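Local coordinates for DltD domain-containing protein (Beauveria bassiana, PDB 7D78), which is a thioesterase of polyketide biosynthesis that probably releases the polyketide chain by cyclisation, forming a medium-ring lactone, at residues 261-266 / 273-278. Sequence-based numbering, arbitrary orientation.
Sequences MVTPEL and EEQKAA
The amide of Gln-275 is held at both of its polar atoms: OE1 accepts a 2.8 Å hydrogen bond from OG1 of Thr-263, while NE2 donates to the backbone O of Ser-270 and to OD2 of Asp-267. The hydroxyl reaches OE1 from above the carbonyl plane, 43° out of it. With OG1 anti to the carbonyl carbon (chi1 -67°), both branches of Thr-263 meet the amide, CG2 packing 3.3 Å from OE1. Further along, CD of Pro-264 lies 3.9 Å from NE2. At the base of the glutamine side chain, Met-261, extended through chi1 and chi2, sets SD 3.4 Å from the backbone O of Gln-275, and a bend at chi3 turns CE to 3.6 Å from that O. A leucine in place of Gln-275 would probably leave the Thr-263 hydroxyl without this acceptor and take from Asp-267 and Ser-270 O the NE2 donor they share. Strand 261-264 and helix 273-278 run nearly antiparallel (160°), as expected for the first two elements of a beta-alpha-beta unit completed by strand 286-291. In this alpha/beta-hydrolase fold, Asp-267 follows the strand and is probably the acid of a Ser-His-Asp triad, Gln-275 being a second-shell residue that bonds it directly.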
loop_
_atom_site.group_PDB
_atom_site.type_symbol
_atom_site.label_atom_id
_atom_site.label_comp_id
_atom_site.label_asym_id
_atom_site.label_seq_id
_atom_site.Cartn_x
_atom_site.Cartn_y
_atom_site.Cartn_z
ATOM N N MET A 261 23.582 4.031 5.030
ATOM C CA MET A 261 23.264 2.628 4.812
ATOM C C MET A 261 24.435 1.753 5.238
ATOM O O MET A 261 25.581 1.992 4.831
ATOM C CB MET A 261 22.927 2.351 3.349
ATOM C CG MET A 261 22.560 0.895 3.100
ATOM S SD MET A 261 22.166 0.584 1.372
ATOM C CE MET A 261 20.816 1.731 1.107
ATOM N N VAL A 262 24.137 0.734 6.036
ATOM C CA VAL A 262 25.103 -0.272 6.458
ATOM C C VAL A 262 24.714 -1.594 5.809
ATOM O O VAL A 262 23.649 -2.152 6.109
ATOM C CB VAL A 262 25.148 -0.400 7.985
ATOM C CG1 VAL A 262 26.173 -1.460 8.402
ATOM C CG2 VAL A 262 25.455 0.953 8.623
ATOM N N THR A 263 25.582 -2.105 4.936
ATOM C CA THR A 263 25.317 -3.302 4.159
ATOM C C THR A 263 26.304 -4.397 4.529
ATOM O O THR A 263 27.522 -4.150 4.523
ATOM C CB THR A 263 25.419 -2.994 2.655
ATOM O OG1 THR A 263 24.351 -2.118 2.280
ATOM C CG2 THR A 263 25.346 -4.281 1.815
ATOM N N PRO A 264 25.839 -5.610 4.845
ATOM C CA PRO A 264 26.772 -6.710 5.117
ATOM C C PRO A 264 27.346 -7.237 3.812
ATOM O O PRO A 264 26.604 -7.500 2.861
ATOM C CB PRO A 264 25.897 -7.768 5.808
ATOM C CG PRO A 264 24.482 -7.154 5.898
ATOM C CD PRO A 264 24.439 -6.072 4.874
ATOM N N GLU A 265 28.677 -7.398 3.774
ATOM C CA GLU A 265 29.328 -7.928 2.576
ATOM C C GLU A 265 28.718 -9.254 2.141
ATOM O O GLU A 265 28.480 -9.475 0.948
ATOM C CB GLU A 265 30.834 -8.109 2.814
ATOM C CG GLU A 265 31.567 -8.565 1.551
ATOM C CD GLU A 265 32.970 -9.080 1.823
ATOM O OE1 GLU A 265 33.280 -9.392 2.993
ATOM O OE2 GLU A 265 33.758 -9.177 0.856
ATOM N N LEU A 266 28.461 -10.147 3.093
ATOM C CA LEU A 266 27.997 -11.501 2.816
ATOM C C LEU A 266 26.518 -11.672 3.155
ATOM O O LEU A 266 26.099 -12.692 3.706
ATOM C CB LEU A 266 28.848 -12.520 3.572
ATOM C CG LEU A 266 30.350 -12.341 3.329
ATOM C CD1 LEU A 266 31.162 -13.339 4.141
ATOM C CD2 LEU A 266 30.640 -12.486 1.850
ATOM N N GLU A 273 24.072 -6.139 -3.754
ATOM C CA GLU A 273 24.001 -5.263 -4.920
ATOM C C GLU A 273 22.641 -4.587 -5.039
ATOM O O GLU A 273 22.546 -3.502 -5.621
ATOM C CB GLU A 273 24.323 -6.035 -6.201
ATOM C CG GLU A 273 24.955 -5.166 -7.302
ATOM C CD GLU A 273 26.431 -4.840 -7.056
ATOM O OE1 GLU A 273 27.090 -5.550 -6.260
ATOM O OE2 GLU A 273 26.936 -3.873 -7.676
ATOM N N GLU A 274 21.582 -5.204 -4.501
ATOM C CA GLU A 274 20.284 -4.535 -4.449
ATOM C C GLU A 274 20.318 -3.358 -3.484
ATOM O O GLU A 274 19.753 -2.289 -3.765
ATOM C CB GLU A 274 19.189 -5.524 -4.032
ATOM C CG GLU A 274 17.806 -5.162 -4.529
ATOM C CD GLU A 274 16.798 -6.298 -4.355
ATOM O OE1 GLU A 274 16.937 -7.082 -3.395
ATOM O OE2 GLU A 274 15.871 -6.407 -5.182
ATOM N N GLN A 275 20.966 -3.546 -2.331
ATOM C CA GLN A 275 21.131 -2.454 -1.380
ATOM C C GLN A 275 21.964 -1.332 -1.987
ATOM O O GLN A 275 21.596 -0.157 -1.904
ATOM C CB GLN A 275 21.773 -2.978 -0.092
ATOM C CG GLN A 275 21.056 -4.186 0.535
ATOM C CD GLN A 275 21.696 -4.644 1.826
ATOM O OE1 GLN A 275 22.193 -3.828 2.607
ATOM N NE2 GLN A 275 21.692 -5.953 2.060
ATOM N N LYS A 276 23.080 -1.686 -2.630
ATOM C CA LYS A 276 23.938 -0.680 -3.250
ATOM C C LYS A 276 23.212 0.074 -4.361
ATOM O O LYS A 276 23.384 1.292 -4.517
ATOM C CB LYS A 276 25.193 -1.351 -3.800
ATOM C CG LYS A 276 26.185 -1.763 -2.737
ATOM C CD LYS A 276 27.131 -2.844 -3.246
ATOM C CE LYS A 276 28.257 -3.092 -2.252
ATOM N NZ LYS A 276 29.056 -4.319 -2.568
ATOM N N ALA A 277 22.412 -0.635 -5.158
ATOM C CA ALA A 277 21.698 0.024 -6.248
ATOM C C ALA A 277 20.769 1.108 -5.717
ATOM O O ALA A 277 20.693 2.204 -6.286
ATOM C CB ALA A 277 20.920 -1.012 -7.062
ATOM N N ALA A 278 20.058 0.828 -4.620
ATOM C CA ALA A 278 19.210 1.855 -4.029
ATOM C C ALA A 278 20.047 3.002 -3.483
ATOM O O ALA A 278 19.717 4.174 -3.701
ATOM C CB ALA A 278 18.332 1.255 -2.925
#